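Local structure of coat protein (Sulfolobus turreted icosahedral virus, 2BBD) at residues A96-G101 / V110-M115; I186-F191 / S307-Y312; Y211-V216 / S270-F275. The protein serves as the major coat protein of an archaeal virus capsid, probably through a double jelly-roll fold shared with capsid proteins of bacterial and eukaryotic viruses. One frame throughout, in Å; residues are numbered along the deposited sequence.

Contact 1 of 3, residues A96-G101 / V110-M115; sequences AYPAPG and VNLNVM
Tyr97 and Asn113 hold the two segments together through a reciprocal pair of backbone hydrogen bonds. Tyr97 N donates to Asn113 O and Asn113 N to Tyr97 O, each over 2.7 Å and close to straight, although both donors stand well above the plane of the carbonyl they reach. Ala96 also faces Asn113, so two residues of the short strand 96-97 lie across from one residue of 110-115, a classic beta bulge. The tight part of the contact gathers around Tyr97 O. Besides its N-H partner, this oxygen receives a CA-H...O contact from Leu112 CA at 3.3 Å and is touched by the methyl Leu112 CD1, also at 3.3 Å. CG of Leu112 is anti to the backbone N (chi1 171°), and although the CB bond leads away from 96-101, CD1 turns back toward it. The cis peptide before Pro98 turns the chain just beyond the bonded pair. The proline ring lies on the backbone of 110-115, with Pro98 CD 3.4 Å from Asn111 O, and the Pro98 and Val110 side chains cross at about a right angle, with Pro98 CG 4.0 Å from Val110 CG2. Leu51 and Ile41 also pack against Pro98. The face carrying Tyr97 and Asn113 is looser, and Tyr97 is exposed. There the Tyr97 ring and the Asn113 amide lie side by side, pointing the same way with their planes 20° apart, and their closest atoms, Tyr97 CD1 and Asn113 CB, are 4.1 Å apart. Strand 108-123 is bonded along its other edge to strand 29-43. The arrangement is a bulged antiparallel edge, in which the two-residue strand 96-97 lies outermost, within this chain, in a five-stranded sheet, consistent with the first jelly roll of a double jelly-roll capsid protein.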
# COMPACT_ATOMS: atom_id res chain seq x y z
N ALA A 96 -15.59 1.18 0.45
CA ALA A 96 -15.14 1.81 1.69
C ALA A 96 -16.34 2.35 2.46
O ALA A 96 -16.45 3.55 2.68
CB ALA A 96 -14.16 2.95 1.37
N TYR A 97 -17.23 1.47 2.88
CA TYR A 97 -18.40 1.87 3.64
C TYR A 97 -18.14 1.66 5.13
O TYR A 97 -17.52 0.67 5.53
CB TYR A 97 -19.62 1.06 3.20
CG TYR A 97 -19.94 1.15 1.72
CD1 TYR A 97 -19.29 0.32 0.79
CD2 TYR A 97 -20.89 2.05 1.25
CE1 TYR A 97 -19.60 0.40 -0.57
CE2 TYR A 97 -21.20 2.14 -0.11
CZ TYR A 97 -20.55 1.31 -1.01
OH TYR A 97 -20.86 1.41 -2.35
N PRO A 98 -18.58 2.62 5.96
CA PRO A 98 -19.29 3.84 5.57
C PRO A 98 -18.31 4.97 5.22
O PRO A 98 -17.17 4.99 5.70
CB PRO A 98 -20.12 4.17 6.80
CG PRO A 98 -19.18 3.80 7.90
CD PRO A 98 -18.62 2.46 7.43
N ALA A 99 -18.76 5.92 4.40
CA ALA A 99 -17.93 7.05 4.01
C ALA A 99 -17.64 7.90 5.24
O ALA A 99 -18.44 7.95 6.18
CB ALA A 99 -18.63 7.91 2.95
N PRO A 100 -16.49 8.58 5.26
CA PRO A 100 -16.10 9.43 6.37
C PRO A 100 -17.21 10.46 6.62
O PRO A 100 -17.87 10.88 5.69
CB PRO A 100 -14.83 10.12 5.86
CG PRO A 100 -14.31 9.19 4.81
CD PRO A 100 -15.54 8.70 4.14
N GLY A 101 -17.42 10.84 7.87
CA GLY A 101 -18.45 11.83 8.16
C GLY A 101 -19.86 11.28 8.19
O GLY A 101 -20.81 12.03 8.41
N VAL A 110 -24.72 1.46 11.11
CA VAL A 110 -24.52 1.60 9.68
C VAL A 110 -23.70 0.42 9.16
O VAL A 110 -23.00 -0.26 9.93
CB VAL A 110 -23.81 2.96 9.31
CG1 VAL A 110 -24.74 4.14 9.63
CG2 VAL A 110 -22.49 3.10 10.05
N ASN A 111 -23.80 0.16 7.86
CA ASN A 111 -23.09 -0.96 7.26
C ASN A 111 -21.61 -0.66 7.08
O ASN A 111 -21.23 0.44 6.71
CB ASN A 111 -23.69 -1.32 5.89
CG ASN A 111 -25.19 -1.54 5.95
OD1 ASN A 111 -25.68 -2.25 6.82
ND2 ASN A 111 -25.92 -0.93 5.01
N LEU A 112 -20.77 -1.67 7.34
CA LEU A 112 -19.33 -1.54 7.20
C LEU A 112 -18.84 -2.51 6.11
O LEU A 112 -19.16 -3.70 6.14
CB LEU A 112 -18.65 -1.85 8.53
CG LEU A 112 -17.12 -1.98 8.58
CD1 LEU A 112 -16.43 -0.63 8.32
CD2 LEU A 112 -16.75 -2.49 9.95
N ASN A 113 -18.08 -1.98 5.15
CA ASN A 113 -17.53 -2.79 4.06
C ASN A 113 -16.32 -2.07 3.47
O ASN A 113 -16.45 -1.15 2.67
CB ASN A 113 -18.59 -3.04 2.98
CG ASN A 113 -18.03 -3.81 1.78
OD1 ASN A 113 -16.95 -4.39 1.84
ND2 ASN A 113 -18.78 -3.82 0.68
N VAL A 114 -15.14 -2.51 3.91
CA VAL A 114 -13.87 -1.95 3.49
C VAL A 114 -13.02 -3.04 2.82
O VAL A 114 -12.93 -4.17 3.31
CB VAL A 114 -13.09 -1.41 4.71
CG1 VAL A 114 -11.86 -0.62 4.25
CG2 VAL A 114 -14.01 -0.53 5.57
N MSE A 115 -12.40 -2.69 1.70
CA MSE A 115 -11.59 -3.64 0.97
C MSE A 115 -10.15 -3.19 0.72
O MSE A 115 -9.88 -1.99 0.55
CB MSE A 115 -12.24 -3.96 -0.37
CG MSE A 115 -11.57 -5.10 -1.12
SE MSE A 115 -12.32 -5.39 -2.87
CE MSE A 115 -13.85 -6.47 -2.40

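Contact 2 of 3, residues I186-F191 / S307-Y312; sequences IEIPTF and SLYVSY
Ile188 and Ser307 face each other as a hydrogen-bonded antiparallel pair, with Ile188 N giving a straight 2.7 Å bond to Ser307 O and Ser307 N returning a longer one of 3.0 Å to Ile188 O. Two residues along, Tyr309 N donates to Ile186 O at 2.9 Å, while the return bond from Ile186 N to Tyr309 O is weak. Between these pairs Glu187 and Leu308 form a non-hydrogen-bonded pair whose CA atoms come within 4.0 Å. Here Glu187 CA makes a CA-H...O contact with Ser307 O, so that oxygen accepts from two neighbouring residues. CG of Glu187, anti to the backbone N (chi1 -165°), lies alongside Leu308 CB on this face. On the opposite face the Ile188 and Tyr309 side chains cross obliquely, Ile188 CD1 lying 3.9 Å from Tyr309 CE2. The hydroxyl of Ser307 sits over one face of the same ring, 3.0 Å above its plane and toward the rim. The next shell fixes these groups: Ser307 OG is hydrogen-bonded to Gln214 OE1, and the Tyr309 ring meets that of Tyr211 edge-to-face. The Glu187 carboxylate is gripped at both oxygens, OE1 by Tyr217 and OE2 by Ser78, and a bound 2-methyl-2,4-pentanediol, probably from the crystallisation liquor, lies nearby. These two bonds tie the acid to strands on either side of the pair. Strands 182-193 and 303-313, whose segments here run at 153° to one another, are neighbouring interior strands of a mixed eight-stranded sheet. Strand 72-78 lies beyond the first of them, its Val77 touching Leu308, and strand 210-219 flanks the second.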
# COMPACT_ATOMS: atom_id res chain seq x y z
N ILE A 186 6.46 -1.34 0.78
CA ILE A 186 6.73 -0.90 2.14
C ILE A 186 6.38 0.56 2.39
O ILE A 186 6.64 1.43 1.55
CB ILE A 186 8.23 -1.07 2.47
CG1 ILE A 186 8.72 -2.47 2.07
CG2 ILE A 186 8.46 -0.82 3.95
CD1 ILE A 186 8.08 -3.62 2.85
N GLU A 187 5.79 0.84 3.55
CA GLU A 187 5.44 2.20 3.89
C GLU A 187 6.48 2.73 4.88
O GLU A 187 6.74 2.10 5.91
CB GLU A 187 4.04 2.28 4.51
CG GLU A 187 3.50 3.70 4.55
CD GLU A 187 2.09 3.80 5.10
OE1 GLU A 187 1.32 4.64 4.61
OE2 GLU A 187 1.76 3.05 6.03
N ILE A 188 7.06 3.88 4.56
CA ILE A 188 8.08 4.49 5.40
C ILE A 188 7.69 5.91 5.79
O ILE A 188 7.46 6.76 4.94
CB ILE A 188 9.44 4.54 4.68
CG1 ILE A 188 9.81 3.14 4.19
CG2 ILE A 188 10.51 5.08 5.63
CD1 ILE A 188 11.07 3.10 3.38
N PRO A 189 7.60 6.17 7.10
CA PRO A 189 7.23 7.50 7.59
C PRO A 189 8.43 8.42 7.79
O PRO A 189 9.57 7.97 7.83
CB PRO A 189 6.54 7.18 8.90
CG PRO A 189 7.42 6.07 9.44
CD PRO A 189 7.67 5.20 8.21
N THR A 190 8.14 9.71 7.90
CA THR A 190 9.15 10.73 8.18
C THR A 190 8.42 11.75 9.03
O THR A 190 7.53 12.47 8.55
CB THR A 190 9.69 11.44 6.92
OG1 THR A 190 10.37 10.50 6.08
CG2 THR A 190 10.66 12.54 7.33
N PHE A 191 8.78 11.82 10.30
CA PHE A 191 8.13 12.72 11.22
C PHE A 191 8.77 14.10 11.30
O PHE A 191 9.94 14.29 10.98
CB PHE A 191 8.09 12.09 12.61
CG PHE A 191 7.52 10.69 12.61
CD1 PHE A 191 6.20 10.46 12.24
CD2 PHE A 191 8.32 9.60 12.95
CE1 PHE A 191 5.69 9.15 12.19
CE2 PHE A 191 7.82 8.29 12.91
CZ PHE A 191 6.50 8.07 12.53
N SER A 307 5.22 7.75 3.17
CA SER A 307 5.53 7.31 1.83
C SER A 307 5.34 5.79 1.68
O SER A 307 6.04 4.99 2.31
CB SER A 307 6.97 7.68 1.49
OG SER A 307 7.33 7.19 0.21
N LEU A 308 4.39 5.41 0.84
CA LEU A 308 4.12 4.00 0.58
C LEU A 308 4.71 3.67 -0.78
O LEU A 308 4.23 4.13 -1.83
CB LEU A 308 2.61 3.73 0.59
CG LEU A 308 2.16 2.26 0.55
CD1 LEU A 308 0.70 2.17 0.96
CD2 LEU A 308 2.35 1.70 -0.84
N TYR A 309 5.78 2.88 -0.76
CA TYR A 309 6.48 2.47 -1.97
C TYR A 309 6.00 1.20 -2.63
O TYR A 309 6.07 0.11 -2.06
CB TYR A 309 7.96 2.32 -1.67
CG TYR A 309 8.64 3.61 -1.32
CD1 TYR A 309 8.90 4.56 -2.29
CD2 TYR A 309 9.06 3.86 -0.02
CE1 TYR A 309 9.56 5.73 -1.98
CE2 TYR A 309 9.72 5.02 0.31
CZ TYR A 309 9.97 5.96 -0.67
OH TYR A 309 10.65 7.10 -0.36
N VAL A 310 5.49 1.33 -3.85
CA VAL A 310 5.06 0.15 -4.57
C VAL A 310 6.27 -0.25 -5.41
O VAL A 310 6.47 0.27 -6.51
CB VAL A 310 3.85 0.43 -5.47
CG1 VAL A 310 3.49 -0.81 -6.23
CG2 VAL A 310 2.66 0.88 -4.61
N SER A 311 7.08 -1.15 -4.86
CA SER A 311 8.29 -1.63 -5.53
C SER A 311 8.31 -3.16 -5.65
O SER A 311 7.46 -3.85 -5.09
CB SER A 311 9.53 -1.18 -4.74
OG SER A 311 9.59 0.23 -4.61
N TYR A 312 9.30 -3.67 -6.38
CA TYR A 312 9.47 -5.11 -6.55
C TYR A 312 10.96 -5.44 -6.68
O TYR A 312 11.79 -4.57 -6.94
CB TYR A 312 8.71 -5.64 -7.76
CG TYR A 312 9.04 -4.97 -9.08
CD1 TYR A 312 8.39 -3.79 -9.46
CD2 TYR A 312 9.98 -5.52 -9.94
CE1 TYR A 312 8.67 -3.18 -10.67
CE2 TYR A 312 10.27 -4.91 -11.17
CZ TYR A 312 9.61 -3.74 -11.52
OH TYR A 312 9.90 -3.12 -12.71

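Contact 3 of 3, residues Y211-V216 / S270-F275; sequences YKRQLV and SAIIDF
Arg213 CG lies between the backbone N and the carbonyl carbon (chi1 65°), and a bend at chi3 (54°) brings NE to Asp274, whose CG is anti to its own carbonyl carbon. The two side chains point the same way, and Arg213 NE makes a salt bridge to Asp274 OD2 at 3.1 Å. Guanidinium and carboxylate planes stand 69° apart, and the contact is through OD2; OD1 is hydrogen-bonded to the hydroxyl of Tyr261 on helix 250-261. On the opposite side from the bridge, the Phe275 ring packs against Tyr211 and Gln214. Phe275 CE2 touches Tyr211 CB at 3.6 Å, and Phe275 CZ meets Gln214 CB at the same distance. Gln214 runs extended beside Ile273, its amide nitrogen passing near Phe275 CZ. This buried nitrogen, NE2, is hydrogen-bonded to Tyr233 OH. At the other end Val216 N binds Ala271 O at 2.8 Å, almost straight, and Ala271 N answers to Val216 O. Ile273 N likewise reaches Gln214 O at 2.7 Å. On the face carrying the salt bridge, Leu215 CD1 packs on Ile272 CG1 at 3.8 Å, beneath helices 79-89 and 250-261. On the opposite face Val216 CG2 meets Ile273 CD1. On its other edge strand 210-219 carries a classic beta bulge, Lys212 and Arg213 both facing Val310 of strand 303-313. This is a regular antiparallel pair with strand 270-284 at the sheet edge, buried between helices and strand 293-299, consistent with the second jelly roll of a double jelly-roll capsid protein.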
# COMPACT_ATOMS: atom_id res chain seq x y z
N TYR A 211 11.61 0.63 -8.12
CA TYR A 211 10.47 1.47 -7.75
C TYR A 211 9.50 1.70 -8.89
O TYR A 211 9.86 2.20 -9.96
CB TYR A 211 10.97 2.82 -7.23
CG TYR A 211 11.70 2.73 -5.91
CD1 TYR A 211 11.07 3.09 -4.72
CD2 TYR A 211 13.01 2.26 -5.85
CE1 TYR A 211 11.72 2.98 -3.50
CE2 TYR A 211 13.67 2.15 -4.63
CZ TYR A 211 13.02 2.50 -3.46
OH TYR A 211 13.67 2.36 -2.26
N LYS A 212 8.24 1.34 -8.67
CA LYS A 212 7.23 1.52 -9.69
C LYS A 212 6.48 2.82 -9.41
O LYS A 212 6.40 3.70 -10.26
CB LYS A 212 6.27 0.32 -9.70
CG LYS A 212 5.16 0.45 -10.73
CD LYS A 212 4.28 -0.80 -10.75
CE LYS A 212 3.11 -0.62 -11.70
NZ LYS A 212 2.12 -1.73 -11.59
N ARG A 213 5.92 2.95 -8.21
CA ARG A 213 5.21 4.17 -7.87
C ARG A 213 5.27 4.47 -6.39
O ARG A 213 5.44 3.57 -5.56
CB ARG A 213 3.75 4.09 -8.34
CG ARG A 213 2.92 3.05 -7.64
CD ARG A 213 1.56 2.95 -8.30
NE ARG A 213 1.72 2.71 -9.73
CZ ARG A 213 0.82 2.07 -10.48
NH1 ARG A 213 -0.30 1.60 -9.94
NH2 ARG A 213 1.05 1.89 -11.78
N GLN A 214 5.15 5.75 -6.06
CA GLN A 214 5.21 6.19 -4.68
C GLN A 214 3.98 6.97 -4.29
O GLN A 214 3.62 7.96 -4.95
CB GLN A 214 6.44 7.07 -4.48
CG GLN A 214 6.66 7.54 -3.06
CD GLN A 214 7.68 8.64 -2.98
OE1 GLN A 214 8.16 8.99 -1.89
NE2 GLN A 214 8.03 9.21 -4.13
N LEU A 215 3.32 6.52 -3.23
CA LEU A 215 2.15 7.21 -2.71
C LEU A 215 2.62 8.04 -1.54
O LEU A 215 3.24 7.53 -0.61
CB LEU A 215 1.08 6.23 -2.22
CG LEU A 215 0.03 6.88 -1.30
CD1 LEU A 215 -0.70 8.00 -2.05
CD2 LEU A 215 -0.95 5.83 -0.80
N VAL A 216 2.35 9.34 -1.60
CA VAL A 216 2.75 10.22 -0.53
C VAL A 216 1.55 10.96 0.02
O VAL A 216 0.75 11.51 -0.74
CB VAL A 216 3.76 11.29 -1.01
CG1 VAL A 216 4.16 12.19 0.18
CG2 VAL A 216 4.98 10.62 -1.64
N SER A 270 -2.61 14.16 -0.59
CA SER A 270 -2.16 12.86 -1.09
C SER A 270 -1.88 12.91 -2.59
O SER A 270 -2.61 13.54 -3.34
CB SER A 270 -3.24 11.80 -0.83
OG SER A 270 -4.40 12.07 -1.61
N ALA A 271 -0.82 12.22 -3.00
CA ALA A 271 -0.46 12.16 -4.42
C ALA A 271 0.40 10.94 -4.73
O ALA A 271 1.11 10.41 -3.87
CB ALA A 271 0.26 13.45 -4.85
N ILE A 272 0.33 10.48 -5.98
CA ILE A 272 1.12 9.34 -6.42
C ILE A 272 2.12 9.73 -7.50
O ILE A 272 1.80 10.47 -8.44
CB ILE A 272 0.23 8.23 -6.98
CG1 ILE A 272 -0.61 7.61 -5.85
CG2 ILE A 272 1.10 7.19 -7.67
CD1 ILE A 272 -1.64 6.60 -6.31
N ILE A 273 3.35 9.24 -7.35
CA ILE A 273 4.40 9.49 -8.32
C ILE A 273 4.67 8.22 -9.11
O ILE A 273 5.26 7.28 -8.58
CB ILE A 273 5.75 9.88 -7.66
CG1 ILE A 273 5.63 11.23 -6.95
CG2 ILE A 273 6.85 9.90 -8.70
CD1 ILE A 273 4.98 11.14 -5.60
N ASP A 274 4.23 8.18 -10.36
CA ASP A 274 4.50 7.02 -11.20
C ASP A 274 5.84 7.30 -11.86
O ASP A 274 5.93 8.09 -12.80
CB ASP A 274 3.41 6.84 -12.26
CG ASP A 274 2.09 6.38 -11.66
OD1 ASP A 274 1.26 7.23 -11.29
OD2 ASP A 274 1.89 5.16 -11.55
N PHE A 275 6.88 6.66 -11.34
CA PHE A 275 8.23 6.84 -11.82
C PHE A 275 8.45 6.69 -13.33
O PHE A 275 9.21 7.46 -13.91
CB PHE A 275 9.18 5.93 -11.04
CG PHE A 275 9.22 6.24 -9.57
CD1 PHE A 275 9.78 7.43 -9.11
CD2 PHE A 275 8.68 5.35 -8.64
CE1 PHE A 275 9.78 7.75 -7.74
CE2 PHE A 275 8.68 5.65 -7.27
CZ PHE A 275 9.23 6.86 -6.82

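How the contacts relate
Contacts 2 and 3 belong to one sheet: strands 303-313 and 210-219 are neighbours in it, and Leu308 N to Leu215 O and Val310 N to Arg213 O, both 2.8 Å, are probable hydrogen bonds joining the two. Their centres lie 9 Å apart. Contact 1 stands about 25 Å, centre to centre, from each and belongs to another sheet nearer the surface. Contact 3 is the most deeply buried and the largest in area, and combines a salt bridge with apolar packing; contact 2, partly buried, relies chiefly on backbone bonds and on polar side chains tied to adjacent strands. Contact 1, the most peripheral, is held by a single bonded pair, without a charged link between its segments.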